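Local coordinates for TRAP dicarboxylate ABC transporter, substrate-binding protein (Roseobacter denitrificans, PDB 4OVQ) that binds beta-D-glucuronate in the periplasm as the solute-binding protein of a TRAP transport system, probably delivering it to the membrane components, at residues A[39-44]-A[263-268]; A[136-141]-A[253-258]; A[98-103]-A[171-176]; A[144-149]-A[230-235]. All blocks are in the same frame, centred on the assembly; numbering follows the deposited sequence.

From the N terminus, helix 37-52 opens the longest loop, which contact 1 closes on helix 248-282; the other three contacts are nested inside it. The loop 98-103 comes next and is met by the start of helix 172-180 in contact 3. Before that loop closes, strand 135-141 sets out toward the same long helix (contact 2) and strand 146-150 toward residues 230-235 (contact 4), so contact 3 crosses both, while contact 4 is nested inside contact 2. Contacts 1 and 2 touch and layer helices 37-52 and 248-282 on a face of the five-stranded sheet, at its edge strand 135-141. Contact 4 lies between the two larger sheets, beside the sugar, and contact 3 packs against it.

Contact 1. Residues A[39-44]-A[263-268]; sequences TVAMDK and LYQRDL
Tyr264 leads the packing of helix 248-282 on helix 37-52, two nearly antiparallel helices whose axes approach to 8.8 Å in these segments. The ring swings out from its helix, chi1 -176° setting it opposite the backbone N, and reaches Val40 and Lys44, one turn apart: Tyr264 CE2 lies 3.8 Å from Val40 CG1, and CD2 4.0 Å from Lys44 CG. The Lys44 chain crosses the ring at about a right angle and ends in a salt bridge with Glu47. Were the ring cut back to an alanine here, Val40 CG1 and the Lys44 methylenes would probably lose their cover and a gap open between the helices. At Gln265 the backbones come closest, its CB touching Ala41 CB at 3.4 Å; its NE2 bonds Asp142 O and, on helix 37-52 itself, Asn38 OD1. One turn after Tyr264, Leu268 meets Val40, CD1 to CG1 3.5 Å, and the same methyl lies over one face of the Tyr264 ring, offset toward the rim. No hydrogen bond links the two segments, where dispersion and the fit of Ala41 against the Gln265 methylene do the work; the bonds to Asn38 and of Ser261 OG with Ala41 O add polar ties between the helices.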
# COMPACT_ATOMS: atom_id res chain seq x y z
N THR A 39 -10.42 -5.31 5.31
CA THR A 39 -11.05 -6.57 5.52
C THR A 39 -12.57 -6.47 5.39
O THR A 39 -13.21 -7.19 4.63
CB THR A 39 -10.65 -7.08 6.91
OG1 THR A 39 -9.21 -7.20 6.96
CG2 THR A 39 -11.26 -8.38 7.17
N VAL A 40 -13.12 -5.52 6.13
CA VAL A 40 -14.57 -5.29 6.16
C VAL A 40 -15.01 -4.89 4.76
O VAL A 40 -16.05 -5.36 4.23
CB VAL A 40 -14.89 -4.21 7.16
CG1 VAL A 40 -16.37 -3.84 7.09
CG2 VAL A 40 -14.56 -4.68 8.58
N ALA A 41 -14.20 -4.08 4.10
CA ALA A 41 -14.56 -3.60 2.75
C ALA A 41 -14.47 -4.71 1.68
O ALA A 41 -15.26 -4.71 0.74
CB ALA A 41 -13.70 -2.39 2.35
N MSE A 42 -13.49 -5.61 1.78
CA MSE A 42 -13.46 -6.71 0.84
C MSE A 42 -14.62 -7.68 1.06
O MSE A 42 -15.11 -8.27 0.11
CB MSE A 42 -12.07 -7.42 0.89
CG MSE A 42 -10.93 -6.58 0.33
SE MSE A 42 -11.15 -6.20 -1.58
CE MSE A 42 -10.59 -7.96 -2.22
N ASP A 43 -15.03 -7.86 2.32
CA ASP A 43 -16.24 -8.63 2.60
C ASP A 43 -17.41 -7.97 1.90
O ASP A 43 -18.26 -8.63 1.29
CB ASP A 43 -16.50 -8.78 4.12
CG ASP A 43 -15.59 -9.82 4.77
OD1 ASP A 43 -15.11 -10.70 4.02
OD2 ASP A 43 -15.37 -9.73 6.00
N LYS A 44 -17.44 -6.65 1.96
CA LYS A 44 -18.52 -5.91 1.30
C LYS A 44 -18.47 -6.05 -0.22
O LYS A 44 -19.52 -6.18 -0.89
CB LYS A 44 -18.49 -4.45 1.74
CG LYS A 44 -19.70 -3.63 1.20
CD LYS A 44 -21.08 -4.16 1.69
CE LYS A 44 -21.17 -4.26 3.21
NZ LYS A 44 -22.58 -4.51 3.71
N LEU A 263 -15.59 3.14 -1.79
CA LEU A 263 -16.13 4.30 -1.08
C LEU A 263 -16.38 3.97 0.40
O LEU A 263 -16.07 4.76 1.28
CB LEU A 263 -17.40 4.78 -1.76
CG LEU A 263 -17.18 5.32 -3.18
CD1 LEU A 263 -18.49 5.78 -3.77
CD2 LEU A 263 -16.17 6.49 -3.20
N TYR A 264 -16.87 2.76 0.68
CA TYR A 264 -17.06 2.32 2.07
C TYR A 264 -15.71 2.20 2.80
O TYR A 264 -15.53 2.69 3.92
CB TYR A 264 -17.82 0.99 2.04
CG TYR A 264 -18.20 0.39 3.37
CD1 TYR A 264 -18.77 1.16 4.39
CD2 TYR A 264 -18.02 -0.96 3.59
CE1 TYR A 264 -19.14 0.58 5.59
CE2 TYR A 264 -18.39 -1.54 4.77
CZ TYR A 264 -18.94 -0.78 5.77
OH TYR A 264 -19.29 -1.41 6.95
N GLN A 265 -14.74 1.58 2.13
CA GLN A 265 -13.40 1.43 2.68
C GLN A 265 -12.81 2.77 3.09
O GLN A 265 -12.18 2.90 4.15
CB GLN A 265 -12.47 0.73 1.68
CG GLN A 265 -11.12 0.30 2.27
CD GLN A 265 -10.03 1.37 2.20
OE1 GLN A 265 -10.18 2.36 1.49
NE2 GLN A 265 -8.95 1.18 2.94
N ARG A 266 -13.04 3.77 2.25
CA ARG A 266 -12.48 5.08 2.53
C ARG A 266 -13.14 5.69 3.77
O ARG A 266 -12.44 6.27 4.62
CB ARG A 266 -12.53 5.95 1.29
CG ARG A 266 -11.50 5.45 0.27
CD ARG A 266 -11.65 6.03 -1.08
NE ARG A 266 -11.64 7.48 -1.08
CZ ARG A 266 -11.89 8.22 -2.15
NH1 ARG A 266 -11.87 9.54 -2.05
NH2 ARG A 266 -12.18 7.63 -3.31
N ASP A 267 -14.45 5.48 3.93
CA ASP A 267 -15.14 5.92 5.16
C ASP A 267 -14.63 5.16 6.39
O ASP A 267 -14.40 5.75 7.45
CB ASP A 267 -16.65 5.70 5.03
CG ASP A 267 -17.29 6.61 4.00
OD1 ASP A 267 -16.70 7.67 3.66
OD2 ASP A 267 -18.41 6.29 3.53
N LEU A 268 -14.48 3.85 6.26
CA LEU A 268 -13.95 3.04 7.37
C LEU A 268 -12.53 3.49 7.70
O LEU A 268 -12.14 3.58 8.86
CB LEU A 268 -13.95 1.54 7.05
CG LEU A 268 -15.31 0.88 6.83
CD1 LEU A 268 -15.13 -0.60 6.45
CD2 LEU A 268 -16.15 1.03 8.10

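Contact 2. Residues A[136-141]-A[253-258]; sequences QPLAWY and AVLEAA
Leu138 points its side chain into helix 248-282 with CG anti to the carbonyl carbon (chi1 -61°), and an extended second torsion spreads its two methyls over separate partners. Leu138 CD1 meets Val254 CG1 at 3.7 Å, the valine branch that stands anti to its own backbone N (chi1 172°). Leu138 CD2 meets Leu255 CD2 at 3.6 Å, where the two leucines cross at about a right angle. Nearer the backbone, Leu138 CB sits 3.5 Å from Ala258 CB, a residue small enough to let the strand settle on the helix. Ala139 follows with its CB 3.4 Å from Ala258 O and 4.0 Å from Ala258 CB. Two successive strand residues can both face the helix because the backbone folds in at Leu138, whose psi is -27°; Leu138 and Ala139 both bond to Ile236 of the neighbouring antiparallel strand, the mark of a classic beta bulge. Strand and helix run nearly parallel, their axes 7.2 Å apart at the closest. Phe243 of helix 240-244 touches both Leu138 and Leu255, and Leu49 of helix 37-52 touches Val254. Strand 135-141 is an edge strand of the five-stranded sheet, and the long helix lies against it here. Every meeting of side chains is apolar, so the interface rests on close-fitting methyls and on exclusion of water, without any hydrogen bond across it.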
# COMPACT_ATOMS: atom_id res chain seq x y z
N GLN A 136 -5.98 -6.27 -13.51
CA GLN A 136 -6.87 -5.13 -13.72
C GLN A 136 -7.29 -4.48 -12.38
O GLN A 136 -7.94 -5.13 -11.55
CB GLN A 136 -8.11 -5.65 -14.45
CG GLN A 136 -9.28 -4.74 -14.50
CD GLN A 136 -9.15 -3.79 -15.61
OE1 GLN A 136 -8.97 -4.20 -16.77
NE2 GLN A 136 -9.17 -2.51 -15.30
N PRO A 137 -6.91 -3.22 -12.13
CA PRO A 137 -7.49 -2.57 -10.95
C PRO A 137 -8.94 -2.16 -11.19
O PRO A 137 -9.28 -1.70 -12.28
CB PRO A 137 -6.60 -1.34 -10.75
CG PRO A 137 -6.22 -1.00 -12.17
CD PRO A 137 -6.01 -2.30 -12.87
N LEU A 138 -9.78 -2.41 -10.21
CA LEU A 138 -11.22 -2.14 -10.25
C LEU A 138 -11.63 -0.95 -9.41
O LEU A 138 -12.63 -0.31 -9.72
CB LEU A 138 -12.00 -3.35 -9.75
CG LEU A 138 -11.82 -4.64 -10.55
CD1 LEU A 138 -12.52 -5.77 -9.80
CD2 LEU A 138 -12.39 -4.51 -11.97
N ALA A 139 -10.87 -0.63 -8.37
CA ALA A 139 -11.13 0.51 -7.51
C ALA A 139 -9.93 0.75 -6.64
O ALA A 139 -9.10 -0.15 -6.46
CB ALA A 139 -12.36 0.26 -6.66
N TRP A 140 -9.83 1.96 -6.09
CA TRP A 140 -8.72 2.35 -5.26
C TRP A 140 -9.12 2.42 -3.76
O TRP A 140 -10.14 3.02 -3.37
CB TRP A 140 -8.18 3.72 -5.68
CG TRP A 140 -7.77 3.86 -7.11
CD1 TRP A 140 -8.35 4.68 -8.04
CD2 TRP A 140 -6.69 3.20 -7.78
NE1 TRP A 140 -7.71 4.55 -9.25
CE2 TRP A 140 -6.68 3.66 -9.11
CE3 TRP A 140 -5.73 2.25 -7.39
CZ2 TRP A 140 -5.76 3.19 -10.05
CZ3 TRP A 140 -4.81 1.81 -8.33
CH2 TRP A 140 -4.84 2.28 -9.65
N TYR A 141 -8.27 1.86 -2.91
CA TYR A 141 -8.42 1.95 -1.47
C TYR A 141 -7.39 2.89 -0.86
O TYR A 141 -6.28 3.04 -1.39
CB TYR A 141 -8.17 0.57 -0.85
CG TYR A 141 -9.29 -0.43 -0.81
CD1 TYR A 141 -10.54 -0.20 -1.39
CD2 TYR A 141 -9.09 -1.64 -0.15
CE1 TYR A 141 -11.55 -1.17 -1.31
CE2 TYR A 141 -10.07 -2.60 -0.07
CZ TYR A 141 -11.29 -2.36 -0.63
OH TYR A 141 -12.26 -3.34 -0.53
N ALA A 253 -21.38 -4.77 -13.31
CA ALA A 253 -21.68 -5.19 -11.94
C ALA A 253 -20.44 -5.32 -11.05
O ALA A 253 -20.45 -4.87 -9.90
CB ALA A 253 -22.45 -6.50 -11.94
N VAL A 254 -19.37 -5.95 -11.58
CA VAL A 254 -18.12 -6.14 -10.84
C VAL A 254 -17.49 -4.79 -10.52
O VAL A 254 -17.10 -4.55 -9.40
CB VAL A 254 -17.14 -7.03 -11.64
CG1 VAL A 254 -15.77 -7.08 -10.98
CG2 VAL A 254 -17.71 -8.40 -11.73
N LEU A 255 -17.45 -3.89 -11.50
CA LEU A 255 -16.89 -2.54 -11.29
C LEU A 255 -17.68 -1.73 -10.26
O LEU A 255 -17.10 -1.07 -9.40
CB LEU A 255 -16.85 -1.78 -12.62
CG LEU A 255 -15.70 -2.21 -13.56
CD1 LEU A 255 -15.94 -1.69 -14.96
CD2 LEU A 255 -14.36 -1.70 -13.03
N GLU A 256 -19.01 -1.80 -10.35
CA GLU A 256 -19.89 -1.09 -9.42
C GLU A 256 -19.69 -1.64 -7.98
O GLU A 256 -19.54 -0.90 -7.00
CB GLU A 256 -21.34 -1.22 -9.87
CG GLU A 256 -22.29 -0.41 -9.07
CD GLU A 256 -23.73 -0.53 -9.59
OE1 GLU A 256 -23.97 -0.33 -10.81
OE2 GLU A 256 -24.64 -0.84 -8.81
N ALA A 257 -19.61 -2.97 -7.84
CA ALA A 257 -19.34 -3.56 -6.54
C ALA A 257 -18.02 -3.07 -5.98
O ALA A 257 -17.92 -2.71 -4.84
CB ALA A 257 -19.33 -5.09 -6.62
N ALA A 258 -16.99 -3.08 -6.82
CA ALA A 258 -15.67 -2.64 -6.41
C ALA A 258 -15.64 -1.19 -6.02
O ALA A 258 -15.10 -0.82 -5.00
CB ALA A 258 -14.67 -2.86 -7.54

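Contact 3. Residues A[98-103]-A[171-176]; sequences AANVVS and NELFTG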
# COMPACT_ATOMS: atom_id res chain seq x y z
N ALA A 98 4.71 1.75 -14.43
CA ALA A 98 3.87 2.93 -14.23
C ALA A 98 3.34 2.91 -12.81
O ALA A 98 3.25 3.95 -12.17
CB ALA A 98 2.74 3.00 -15.26
N ALA A 99 3.01 1.72 -12.30
CA ALA A 99 2.49 1.62 -10.93
C ALA A 99 3.57 1.98 -9.94
O ALA A 99 3.30 2.47 -8.85
CB ALA A 99 1.97 0.22 -10.65
N ASN A 100 4.81 1.73 -10.34
CA ASN A 100 5.94 2.03 -9.50
C ASN A 100 6.07 3.52 -9.15
O ASN A 100 6.68 3.87 -8.16
CB ASN A 100 7.21 1.51 -10.18
CG ASN A 100 8.25 1.03 -9.20
OD1 ASN A 100 7.96 0.66 -8.06
ND2 ASN A 100 9.50 0.98 -9.66
N VAL A 101 5.45 4.40 -9.93
CA VAL A 101 5.51 5.82 -9.64
C VAL A 101 4.93 6.20 -8.26
O VAL A 101 5.39 7.14 -7.63
CB VAL A 101 4.87 6.67 -10.77
CG1 VAL A 101 3.37 6.72 -10.65
CG2 VAL A 101 5.44 8.07 -10.75
N VAL A 102 3.96 5.43 -7.74
CA VAL A 102 3.33 5.81 -6.47
C VAL A 102 4.19 5.40 -5.28
O VAL A 102 3.90 5.79 -4.14
CB VAL A 102 1.87 5.25 -6.34
CG1 VAL A 102 1.03 5.67 -7.53
CG2 VAL A 102 1.86 3.77 -6.21
N SER A 103 5.25 4.64 -5.56
CA SER A 103 6.20 4.19 -4.57
C SER A 103 7.39 5.18 -4.43
O SER A 103 8.28 4.97 -3.61
CB SER A 103 6.65 2.78 -4.93
OG SER A 103 5.58 1.85 -4.67
N ASN A 171 10.57 -3.83 -2.74
CA ASN A 171 10.66 -2.91 -3.87
C ASN A 171 11.95 -2.13 -3.72
O ASN A 171 12.20 -1.51 -2.68
CB ASN A 171 9.41 -1.99 -3.91
CG ASN A 171 9.39 -1.06 -5.14
OD1 ASN A 171 10.43 -0.71 -5.70
ND2 ASN A 171 8.19 -0.67 -5.57
N GLU A 172 12.83 -2.19 -4.73
CA GLU A 172 14.14 -1.55 -4.60
C GLU A 172 14.07 -0.03 -4.43
O GLU A 172 15.04 0.60 -3.98
CB GLU A 172 15.04 -1.92 -5.80
CG GLU A 172 15.79 -3.23 -5.60
CD GLU A 172 17.03 -3.09 -4.70
OE1 GLU A 172 17.91 -2.25 -4.99
OE2 GLU A 172 17.13 -3.85 -3.71
N LEU A 173 12.95 0.59 -4.78
CA LEU A 173 12.78 2.00 -4.45
C LEU A 173 12.88 2.25 -2.94
O LEU A 173 13.36 3.27 -2.49
CB LEU A 173 11.45 2.55 -4.95
CG LEU A 173 11.46 3.23 -6.31
CD1 LEU A 173 12.13 2.32 -7.34
CD2 LEU A 173 10.02 3.58 -6.69
N PHE A 174 12.37 1.30 -2.16
CA PHE A 174 12.33 1.47 -0.71
C PHE A 174 13.69 1.15 -0.08
O PHE A 174 14.08 1.76 0.93
CB PHE A 174 11.25 0.58 -0.08
CG PHE A 174 9.89 0.73 -0.71
CD1 PHE A 174 9.45 1.96 -1.20
CD2 PHE A 174 9.07 -0.36 -0.82
CE1 PHE A 174 8.21 2.08 -1.76
CE2 PHE A 174 7.82 -0.24 -1.41
CZ PHE A 174 7.41 0.97 -1.90
N THR A 175 14.41 0.21 -0.67
CA THR A 175 15.77 -0.07 -0.21
C THR A 175 16.61 1.18 -0.47
O THR A 175 17.39 1.62 0.39
CB THR A 175 16.41 -1.30 -0.89
OG1 THR A 175 16.37 -1.16 -2.31
CG2 THR A 175 15.70 -2.55 -0.52
N GLY A 176 16.45 1.77 -1.65
CA GLY A 176 17.09 3.04 -1.91
C GLY A 176 16.78 4.18 -0.96
O GLY A 176 17.66 4.90 -0.49
O HOH W 1 11.48 -0.74 -8.17
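Asn171 meets Asn100 amide to amide, and its side chain can be followed outward from CB. Asn171 CB lies just beyond the rim of the Phe174 ring, 3.4 Å from Phe174 CE2, and CG lies above the same ring, offset toward its rim. A chi1 of -176° carries the amide away from the backbone N and toward residues 98-103. There Asn171 ND2 donates to Asn100 OD1 at 2.8 Å, in the carbonyl plane and nearly straight (166°), the two amide planes lying only 18° apart. A second bond from ND2 goes to Gly90 O. On the other branch, Asn171 OD1 takes the N-H of Leu173 at 3.0 Å, from above its carbonyl plane: this is the N-cap of helix 172-180. The same OD1 accepts from water 1 at 2.7 Å, and that water accepts from Asn100 ND2 at 3.0 Å, so a direct and a water-bridged link join the two amides. An aspartate in place of Asn171 would probably leave Asn100 OD1 and Gly90 O without their shared donor, even with the cap kept. Leu173 packs beside this pair, CD2 being 3.7 Å from Asn100 O, while its CD1 approaches Asn100 ND2. Ser103 borders Phe174, its O at the ring edge 3.4 Å from CE1. A single buried amide thus caps the Leu173 N-H and ties the helix start to Asn100 and to Gly90 of helix 89-92, each of its two polar atoms having two partners.

Contact 4. Residues A[144-149]-A[230-235]; sequences GARSFY and LIIPEC. With BDP (beta-D-glucopyranuronic acid), chain C.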
# COMPACT_ATOMS: atom_id res chain seq x y z
N GLY A 144 -3.52 5.59 3.68
CA GLY A 144 -2.90 6.70 4.36
C GLY A 144 -1.46 6.95 3.98
O GLY A 144 -1.01 6.63 2.89
N ALA A 145 -0.77 7.67 4.88
CA ALA A 145 0.67 7.87 4.77
C ALA A 145 1.42 6.93 5.70
O ALA A 145 1.00 6.68 6.83
CB ALA A 145 1.03 9.29 5.10
N ARG A 146 2.57 6.46 5.22
CA ARG A 146 3.49 5.62 5.98
C ARG A 146 4.56 6.47 6.67
O ARG A 146 5.14 7.36 6.05
CB ARG A 146 4.16 4.60 5.03
CG ARG A 146 3.20 3.77 4.24
CD ARG A 146 3.90 2.88 3.22
NE ARG A 146 4.72 1.84 3.80
CZ ARG A 146 4.35 0.56 3.93
NH1 ARG A 146 3.11 0.19 3.66
NH2 ARG A 146 5.20 -0.30 4.43
N SER A 147 4.81 6.17 7.93
CA SER A 147 5.83 6.84 8.74
C SER A 147 6.69 5.84 9.51
O SER A 147 6.26 4.71 9.76
CB SER A 147 5.18 7.78 9.74
OG SER A 147 4.55 8.86 9.09
N PHE A 148 7.88 6.29 9.93
CA PHE A 148 8.83 5.43 10.60
C PHE A 148 8.42 5.10 12.02
O PHE A 148 7.88 5.94 12.76
CB PHE A 148 10.22 6.09 10.67
CG PHE A 148 10.89 6.25 9.34
CD1 PHE A 148 11.28 5.13 8.62
CD2 PHE A 148 11.17 7.51 8.82
CE1 PHE A 148 11.91 5.27 7.39
CE2 PHE A 148 11.79 7.64 7.61
CZ PHE A 148 12.15 6.51 6.89
N TYR A 149 8.75 3.89 12.45
CA TYR A 149 8.68 3.55 13.85
C TYR A 149 9.85 2.65 14.27
O TYR A 149 10.34 1.86 13.47
CB TYR A 149 7.34 2.91 14.21
CG TYR A 149 6.81 1.79 13.33
CD1 TYR A 149 7.11 0.47 13.59
CD2 TYR A 149 5.91 2.06 12.31
CE1 TYR A 149 6.56 -0.55 12.84
CE2 TYR A 149 5.35 1.05 11.53
CZ TYR A 149 5.68 -0.26 11.81
OH TYR A 149 5.12 -1.26 11.03
N LEU A 230 5.98 7.99 2.46
CA LEU A 230 5.33 7.28 1.36
C LEU A 230 3.82 7.40 1.53
O LEU A 230 3.31 7.24 2.66
CB LEU A 230 5.74 5.80 1.37
CG LEU A 230 7.17 5.49 0.88
CD1 LEU A 230 7.60 4.07 1.26
CD2 LEU A 230 7.27 5.70 -0.62
N ILE A 231 3.13 7.67 0.41
CA ILE A 231 1.68 7.71 0.37
C ILE A 231 1.29 6.85 -0.83
O ILE A 231 1.32 7.27 -1.97
CB ILE A 231 1.17 9.16 0.25
CG1 ILE A 231 1.66 9.97 1.44
CG2 ILE A 231 -0.34 9.19 0.18
CD1 ILE A 231 1.29 11.48 1.35
N ILE A 232 1.00 5.57 -0.53
CA ILE A 232 0.82 4.54 -1.54
C ILE A 232 -0.64 4.06 -1.50
O ILE A 232 -1.12 3.68 -0.43
CB ILE A 232 1.77 3.36 -1.24
CG1 ILE A 232 3.22 3.84 -1.17
CG2 ILE A 232 1.59 2.28 -2.26
CD1 ILE A 232 4.22 2.74 -0.86
N PRO A 233 -1.33 4.07 -2.64
CA PRO A 233 -2.71 3.60 -2.66
C PRO A 233 -2.75 2.08 -2.76
O PRO A 233 -1.73 1.42 -3.04
CB PRO A 233 -3.26 4.19 -3.96
CG PRO A 233 -2.09 4.24 -4.87
CD PRO A 233 -0.93 4.58 -3.97
N GLU A 234 -3.93 1.52 -2.55
CA GLU A 234 -4.13 0.12 -2.81
C GLU A 234 -5.23 -0.01 -3.83
O GLU A 234 -5.89 0.96 -4.18
CB GLU A 234 -4.48 -0.64 -1.53
CG GLU A 234 -3.61 -0.26 -0.33
CD GLU A 234 -3.48 -1.36 0.69
OE1 GLU A 234 -4.38 -2.22 0.74
OE2 GLU A 234 -2.48 -1.30 1.43
N CYS A 235 -5.42 -1.22 -4.31
CA CYS A 235 -6.51 -1.47 -5.21
C CYS A 235 -7.25 -2.76 -4.85
O CYS A 235 -6.72 -3.60 -4.11
CB CYS A 235 -6.00 -1.52 -6.65
SG CYS A 235 -4.96 -2.98 -6.97
C1 BDP C . 0.29 -2.02 4.68
C2 BDP C . -0.42 -2.49 3.44
C3 BDP C . -0.20 -3.93 3.33
C4 BDP C . 1.26 -4.22 3.24
C5 BDP C . 1.98 -3.66 4.45
C6 BDP C . 3.51 -3.88 4.39
O2 BDP C . -1.85 -2.24 3.69
O3 BDP C . -0.77 -4.31 2.02
O4 BDP C . 1.48 -5.69 3.15
O5 BDP C . 1.73 -2.27 4.60
O6A BDP C . 3.95 -4.95 3.88
O1 BDP C . 0.17 -0.64 4.89
O6B BDP C . 4.17 -3.02 5.02
O HOH W 2 0.18 4.15 2.03
O HOH W 3 -2.93 5.63 0.73
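Arg146 and Leu230 form one antiparallel, hydrogen-bonded bridge, and just beside it the two segments part far enough for two waters to stand between Gly144 and Ile232. The bridge is short and straight, Arg146 N to Leu230 O 2.8 Å at 175°, and Ala145 CA adds a CA-H...O contact to the same oxygen. Beyond it, Ile232 N donates to water 2 at 3.0 Å, which lies 2.9 Å from Gly144 O; water 3 donates to Ile232 O at 2.9 Å and also to Gly144 O. Gly144 turns the chain with a positive phi (58°), which favours glycine. The Arg146 stem runs past Leu230, CD to CB 3.9 Å, and then bends at chi3 (66°), presenting the guanidinium edge to the sugar acid. Arg146 NH1 donates to O5 of the beta-D-glucuronate at 3.0 Å and Arg146 NH2 to its carboxylate O6B at 3.0 Å. The ligand's C6 lies in the guanidinium plane, while NE is held by a salt bridge to Glu206. From the other segment, Glu234 OE2 accepts the ligand's O2 hydroxyl at 2.5 Å; Asn88 bonds this same oxygen and Asn86 bonds OE1, fixing the carboxylate. Strand 146-150 lies between strands 204-207 and 223-230 in the four-stranded sheet, and Phe174 and Met177 of helix 172-180 pack on Leu230. After Leu230 the chain passes into strand 234-239 of the five-stranded sheet, so both segments belong to the crossings that link the two lobes, as in other solute-binding proteins.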